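Local coordinates for protein leucyl-trna synthetase (Plasmodium falciparum, PDB 5FOC) that forms the editing domain of cytosolic leucyl-tRNA synthetase, a class I enzyme that probably charges tRNA(Leu) with leucine and hydrolyses mischarged tRNA, at residues S23-S28 / N107-E112; E315-Y320 / Q326-V331. The protein carries 2 engineered substitutions. All coordinates share one frame; numbering follows the deposited sequence.

Interaction 1: S23-S28 / N107-E112; sequences SIFMNS and NKIWNE
An edge of the Phe25 ring meets CD1 of Trp110, with CE1 of Phe25 3.7 Å from that atom and 4.0 Å from Trp110 NE1. From the phenylalanine's side this is an in-plane approach, but the ring planes are inclined at 67° with centroids 5.7 Å apart, an oblique pair. With CG anti to the backbone N (chi1 179°), the Phe25 ring extends from helix 18-35 toward Trp110; its CZ lies 4.4 Å from Ile109 CG2. Met26, bent at chi2 and chi3, curls its thioether round to Trp110, with SD 4.0 Å from CB of the tryptophan. The sulfur stands 4.8 Å from the centroid of the five-membered ring, an oblique Met-aromatic contact. Within the editing domain, this apolar contact joins helix 18-35 to the junction of helices 103-109 and 112-118, where Trp110 is the centre of an inverse gamma turn and Asn111 is the N-cap of the second helix. The Asn111 amide bonds to both sides of the junction: ND2 donates to Asn107 O (3.1 Å), and OD1 accepts the capping bond from Asp113 N. Phe115 meets the Phe25 ring, and Phe95 packs edge-to-face with Trp110.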
loop_
_atom_site.group_PDB
_atom_site.type_symbol
_atom_site.label_atom_id
_atom_site.label_comp_id
_atom_site.label_asym_id
_atom_site.label_seq_id
_atom_site.Cartn_x
_atom_site.Cartn_y
_atom_site.Cartn_z
ATOM N N SER A 23 2.658 -13.962 -12.874
ATOM C CA SER A 23 1.876 -13.942 -14.132
ATOM C C SER A 23 1.603 -12.493 -14.589
ATOM O O SER A 23 1.776 -12.160 -15.764
ATOM C CB SER A 23 0.540 -14.638 -13.976
ATOM O OG SER A 23 0.783 -15.958 -13.616
ATOM N N ILE A 24 1.162 -11.672 -13.631
ATOM C CA ILE A 24 0.921 -10.252 -13.904
ATOM C C ILE A 24 2.202 -9.572 -14.426
ATOM O O ILE A 24 2.162 -8.907 -15.465
ATOM C CB ILE A 24 0.341 -9.513 -12.665
ATOM C CG1 ILE A 24 -1.059 -10.022 -12.290
ATOM C CG2 ILE A 24 0.309 -7.986 -12.903
ATOM C CD1 ILE A 24 -1.512 -9.630 -10.888
ATOM N N PHE A 25 3.318 -9.855 -13.773
ATOM C CA PHE A 25 4.632 -9.318 -14.128
ATOM C C PHE A 25 4.998 -9.683 -15.560
ATOM O O PHE A 25 5.350 -8.839 -16.393
ATOM C CB PHE A 25 5.666 -9.739 -13.077
ATOM C CG PHE A 25 7.078 -9.274 -13.327
ATOM C CD1 PHE A 25 7.904 -9.843 -14.273
ATOM C CD2 PHE A 25 7.562 -8.152 -12.623
ATOM C CE1 PHE A 25 9.205 -9.408 -14.501
ATOM C CE2 PHE A 25 8.853 -7.734 -12.851
ATOM C CZ PHE A 25 9.655 -8.285 -13.791
ATOM N N MET A 26 4.940 -10.987 -15.902
ATOM C CA MET A 26 5.338 -11.405 -17.227
ATOM C C MET A 26 4.348 -10.963 -18.301
ATOM O O MET A 26 4.747 -10.711 -19.432
ATOM C CB MET A 26 5.543 -12.962 -17.268
ATOM C CG MET A 26 6.721 -13.398 -16.412
ATOM S SD MET A 26 8.292 -12.552 -16.764
ATOM C CE MET A 26 8.437 -12.695 -18.541
ATOM N N ASN A 27 3.065 -10.860 -17.951
ATOM C CA ASN A 27 2.083 -10.302 -18.885
ATOM C C ASN A 27 2.475 -8.860 -19.285
ATOM O O ASN A 27 2.426 -8.499 -20.465
ATOM C CB ASN A 27 0.653 -10.301 -18.293
ATOM C CG ASN A 27 0.025 -11.685 -18.272
ATOM O OD1 ASN A 27 0.460 -12.574 -18.990
ATOM N ND2 ASN A 27 -1.001 -11.871 -17.435
ATOM N N SER A 28 2.934 -8.102 -18.288
ATOM C CA SER A 28 3.395 -6.698 -18.501
ATOM C C SER A 28 4.665 -6.611 -19.319
ATOM O O SER A 28 4.768 -5.754 -20.225
ATOM C CB SER A 28 3.539 -5.991 -17.160
ATOM O OG SER A 28 2.252 -5.900 -16.588
ATOM N N ASN A 107 17.512 -13.608 -17.142
ATOM C CA ASN A 107 17.000 -14.951 -16.885
ATOM C C ASN A 107 16.706 -15.253 -15.402
ATOM O O ASN A 107 15.849 -16.088 -15.094
ATOM C CB ASN A 107 17.993 -16.003 -17.412
ATOM C CG ASN A 107 18.047 -16.083 -18.932
ATOM O OD1 ASN A 107 17.190 -15.553 -19.636
ATOM N ND2 ASN A 107 19.101 -16.738 -19.451
ATOM N N LYS A 108 17.429 -14.580 -14.498
ATOM C CA LYS A 108 17.222 -14.716 -13.064
ATOM C C LYS A 108 15.968 -13.961 -12.599
ATOM O O LYS A 108 15.226 -14.446 -11.745
ATOM C CB LYS A 108 18.461 -14.213 -12.304
ATOM C CG LYS A 108 18.457 -14.428 -10.792
ATOM C CD LYS A 108 19.715 -13.837 -10.146
ATOM C CE LYS A 108 20.037 -14.374 -8.744
ATOM N NZ LYS A 108 18.881 -14.404 -7.807
ATOM N N ILE A 109 15.738 -12.777 -13.171
ATOM C CA ILE A 109 14.623 -11.899 -12.747
ATOM C C ILE A 109 13.332 -12.411 -13.382
ATOM O O ILE A 109 12.326 -12.535 -12.676
ATOM C CB ILE A 109 14.868 -10.375 -13.076
ATOM C CG1 ILE A 109 16.095 -9.910 -12.329
ATOM C CG2 ILE A 109 13.673 -9.560 -12.633
ATOM C CD1 ILE A 109 16.671 -8.661 -12.920
ATOM N N TRP A 110 13.364 -12.708 -14.689
ATOM C CA TRP A 110 12.161 -13.150 -15.431
ATOM C C TRP A 110 11.970 -14.645 -15.240
ATOM O O TRP A 110 12.192 -15.431 -16.144
ATOM C CB TRP A 110 12.245 -12.774 -16.903
ATOM C CG TRP A 110 12.331 -11.243 -17.133
ATOM C CD1 TRP A 110 12.381 -10.240 -16.188
ATOM C CD2 TRP A 110 12.359 -10.591 -18.396
ATOM N NE1 TRP A 110 12.471 -8.994 -16.800
ATOM C CE2 TRP A 110 12.472 -9.180 -18.152
ATOM C CE3 TRP A 110 12.346 -11.044 -19.720
ATOM C CZ2 TRP A 110 12.491 -8.258 -19.180
ATOM C CZ3 TRP A 110 12.417 -10.120 -20.733
ATOM C CH2 TRP A 110 12.476 -8.735 -20.454
ATOM N N ASN A 111 11.665 -15.015 -14.023
ATOM C CA ASN A 111 11.771 -16.421 -13.570
ATOM C C ASN A 111 10.862 -16.560 -12.405
ATOM O O ASN A 111 10.883 -15.774 -11.487
ATOM C CB ASN A 111 13.238 -16.689 -13.169
ATOM C CG ASN A 111 13.565 -18.146 -12.992
ATOM O OD1 ASN A 111 12.891 -18.865 -12.275
ATOM N ND2 ASN A 111 14.663 -18.552 -13.568
ATOM N N GLU A 112 10.064 -17.622 -12.343
ATOM C CA GLU A 112 9.197 -17.800 -11.189
ATOM C C GLU A 112 9.949 -17.789 -9.854
ATOM O O GLU A 112 9.415 -17.290 -8.848
ATOM C CB GLU A 112 8.473 -19.180 -11.298
ATOM C CG GLU A 112 7.307 -19.314 -10.340
ATOM C CD GLU A 112 6.915 -20.783 -10.136
ATOM O OE1 GLU A 112 7.768 -21.528 -9.609
ATOM O OE2 GLU A 112 5.793 -21.174 -10.516
#

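Interaction 2: E315-Y320 / Q326-V331; sequences EKVSSY and QKIKEV
Ile328 extends its CD1 methyl from helix 325-339 to meet two side chains of the chain leaving helix 307-314. This methyl lies 3.4 Å from CB of Glu315 and 3.5 Å from CG2 of Val317, the one methyl making the nearest approach to both residues. The aliphatic part of Glu315 runs alongside Ile328 in the opposite direction, its CG reaching 3.9 Å from Ile328 CG1. The glutamate chain bends at chi2 (-60°), and CB and CG, not the carboxylate, make the contact; Glu315 OE1 remains 6.3 Å from Lys327 NZ, too far for an ion pair. Thr263, on helix 263-274, also touches Ile328, while Asp322 and Lys324 pack on Val317. Further out, Asp322 OD2 accepts a hydrogen bond from Ser318 N and Lys324 NZ donates to Lys316 O; side chains of the intervening residues thus bond to the backbone on both sides of Val317. On the helix, Gln326 NE2 donates a nearly straight bond to Glu330 OE2, one turn on. Lys316, with positive phi, closes helix 307-314 in a Schellman motif, and the arrangement is an apolar contact across the loop joining two consecutive helices, beside that capped helix end.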
loop_
_atom_site.group_PDB
_atom_site.type_symbol
_atom_site.label_atom_id
_atom_site.label_comp_id
_atom_site.label_asym_id
_atom_site.label_seq_id
_atom_site.Cartn_x
_atom_site.Cartn_y
_atom_site.Cartn_z
ATOM N N GLU A 315 -22.018 13.630 8.456
ATOM C CA GLU A 315 -21.714 14.725 7.489
ATOM C C GLU A 315 -22.339 14.523 6.100
ATOM O O GLU A 315 -22.120 15.338 5.182
ATOM C CB GLU A 315 -20.214 14.987 7.347
ATOM C CG GLU A 315 -19.411 15.136 8.631
ATOM C CD GLU A 315 -19.852 16.261 9.540
ATOM O OE1 GLU A 315 -20.376 17.283 9.049
ATOM O OE2 GLU A 315 -19.640 16.122 10.772
ATOM N N LYS A 316 -23.126 13.458 5.965
ATOM C CA LYS A 316 -23.897 13.150 4.760
ATOM C C LYS A 316 -23.037 12.956 3.520
ATOM O O LYS A 316 -23.401 13.390 2.422
ATOM C CB LYS A 316 -24.990 14.213 4.526
ATOM C CG LYS A 316 -25.932 14.363 5.696
ATOM C CD LYS A 316 -26.897 13.199 5.764
ATOM C CE LYS A 316 -27.530 13.151 7.134
ATOM N NZ LYS A 316 -28.835 12.457 7.066
ATOM N N VAL A 317 -21.906 12.280 3.690
ATOM C CA VAL A 317 -20.977 12.028 2.590
ATOM C C VAL A 317 -21.667 11.230 1.506
ATOM O O VAL A 317 -22.242 10.166 1.777
ATOM C CB VAL A 317 -19.738 11.244 3.045
ATOM C CG1 VAL A 317 -18.932 10.796 1.825
ATOM C CG2 VAL A 317 -18.924 12.058 4.057
ATOM N N SER A 318 -21.575 11.712 0.273
ATOM C CA SER A 318 -22.339 11.142 -0.839
ATOM C C SER A 318 -21.629 10.054 -1.609
ATOM O O SER A 318 -22.295 9.233 -2.210
ATOM C CB SER A 318 -22.790 12.249 -1.781
ATOM O OG SER A 318 -23.646 13.094 -1.044
ATOM N N SER A 319 -20.297 10.074 -1.584
ATOM C CA SER A 319 -19.443 9.151 -2.297
ATOM C C SER A 319 -18.000 9.376 -1.822
ATOM O O SER A 319 -17.700 10.353 -1.094
ATOM C CB SER A 319 -19.498 9.372 -3.806
ATOM O OG SER A 319 -18.746 10.553 -4.141
ATOM N N TYR A 320 -17.092 8.500 -2.261
ATOM C CA TYR A 320 -15.689 8.627 -1.865
ATOM C C TYR A 320 -15.014 9.754 -2.625
ATOM O O TYR A 320 -13.889 10.096 -2.317
ATOM C CB TYR A 320 -14.913 7.306 -1.956
ATOM C CG TYR A 320 -14.359 6.914 -3.309
ATOM C CD1 TYR A 320 -15.079 6.098 -4.202
ATOM C CD2 TYR A 320 -13.056 7.231 -3.646
ATOM C CE1 TYR A 320 -14.542 5.738 -5.429
ATOM C CE2 TYR A 320 -12.510 6.881 -4.848
ATOM C CZ TYR A 320 -13.247 6.103 -5.740
ATOM O OH TYR A 320 -12.657 5.763 -6.942
ATOM N N GLN A 326 -12.268 15.716 2.037
ATOM C CA GLN A 326 -10.924 16.142 2.427
ATOM C C GLN A 326 -10.948 16.836 3.790
ATOM O O GLN A 326 -10.134 16.484 4.656
ATOM C CB GLN A 326 -10.260 17.026 1.354
ATOM C CG GLN A 326 -8.750 17.244 1.565
ATOM C CD GLN A 326 -7.952 15.950 1.841
ATOM O OE1 GLN A 326 -8.235 14.872 1.268
ATOM N NE2 GLN A 326 -6.977 16.040 2.736
ATOM N N LYS A 327 -11.902 17.763 3.981
ATOM C CA LYS A 327 -12.090 18.463 5.278
ATOM C C LYS A 327 -12.525 17.508 6.403
ATOM O O LYS A 327 -12.004 17.557 7.518
ATOM C CB LYS A 327 -13.130 19.587 5.159
ATOM C CG LYS A 327 -13.102 20.567 6.331
ATOM C CD LYS A 327 -14.494 20.809 6.914
ATOM C CE LYS A 327 -14.452 21.660 8.179
ATOM N NZ LYS A 327 -15.625 21.378 9.054
ATOM N N ILE A 328 -13.472 16.628 6.091
ATOM C CA ILE A 328 -13.931 15.632 7.074
ATOM C C ILE A 328 -12.753 14.751 7.543
ATOM O O ILE A 328 -12.638 14.408 8.734
ATOM C CB ILE A 328 -15.077 14.760 6.493
ATOM C CG1 ILE A 328 -16.346 15.605 6.278
ATOM C CG2 ILE A 328 -15.381 13.554 7.383
ATOM C CD1 ILE A 328 -17.416 14.909 5.453
ATOM N N LYS A 329 -11.916 14.353 6.587
ATOM C CA LYS A 329 -10.703 13.557 6.838
ATOM C C LYS A 329 -9.713 14.312 7.751
ATOM O O LYS A 329 -9.158 13.732 8.696
ATOM C CB LYS A 329 -10.043 13.210 5.494
ATOM C CG LYS A 329 -8.768 12.378 5.572
ATOM C CD LYS A 329 -8.249 12.044 4.170
ATOM C CE LYS A 329 -6.908 11.335 4.243
ATOM N NZ LYS A 329 -6.283 11.182 2.903
ATOM N N GLU A 330 -9.502 15.588 7.468
ATOM C CA GLU A 330 -8.601 16.398 8.269
ATOM C C GLU A 330 -9.114 16.614 9.714
ATOM O O GLU A 330 -8.352 16.431 10.672
ATOM C CB GLU A 330 -8.290 17.734 7.536
ATOM C CG GLU A 330 -7.403 17.515 6.297
ATOM C CD GLU A 330 -7.404 18.650 5.269
ATOM O OE1 GLU A 330 -8.197 19.613 5.389
ATOM O OE2 GLU A 330 -6.600 18.577 4.309
ATOM N N VAL A 331 -10.399 16.946 9.855
ATOM C CA VAL A 331 -11.065 17.114 11.153
ATOM C C VAL A 331 -11.064 15.834 11.997
ATOM O O VAL A 331 -10.777 15.871 13.201
ATOM C CB VAL A 331 -12.518 17.625 10.963
ATOM C CG1 VAL A 331 -13.322 17.607 12.261
ATOM C CG2 VAL A 331 -12.506 19.045 10.403
#

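Interactions 1 and 2 lie on opposite sides of the centre of the editing domain, with their own centres 41 Å apart. Their nearest atoms are about 19 Å from each other, so the two do not touch. They follow in series along the chain: 23-28 / 107-112 is complete before 315-320 / 326-331 begins. The first brings together helices distant in sequence, across a partly unmodelled insertion, whereas the second lies within the loop and the helix that follow helix 307-314. Each lies more than 20 Å from the centre of the chain. Strand 7-15 precedes helix 18-35 and strand 120-127 follows helix 112-118, both strands belonging to the mixed sheet.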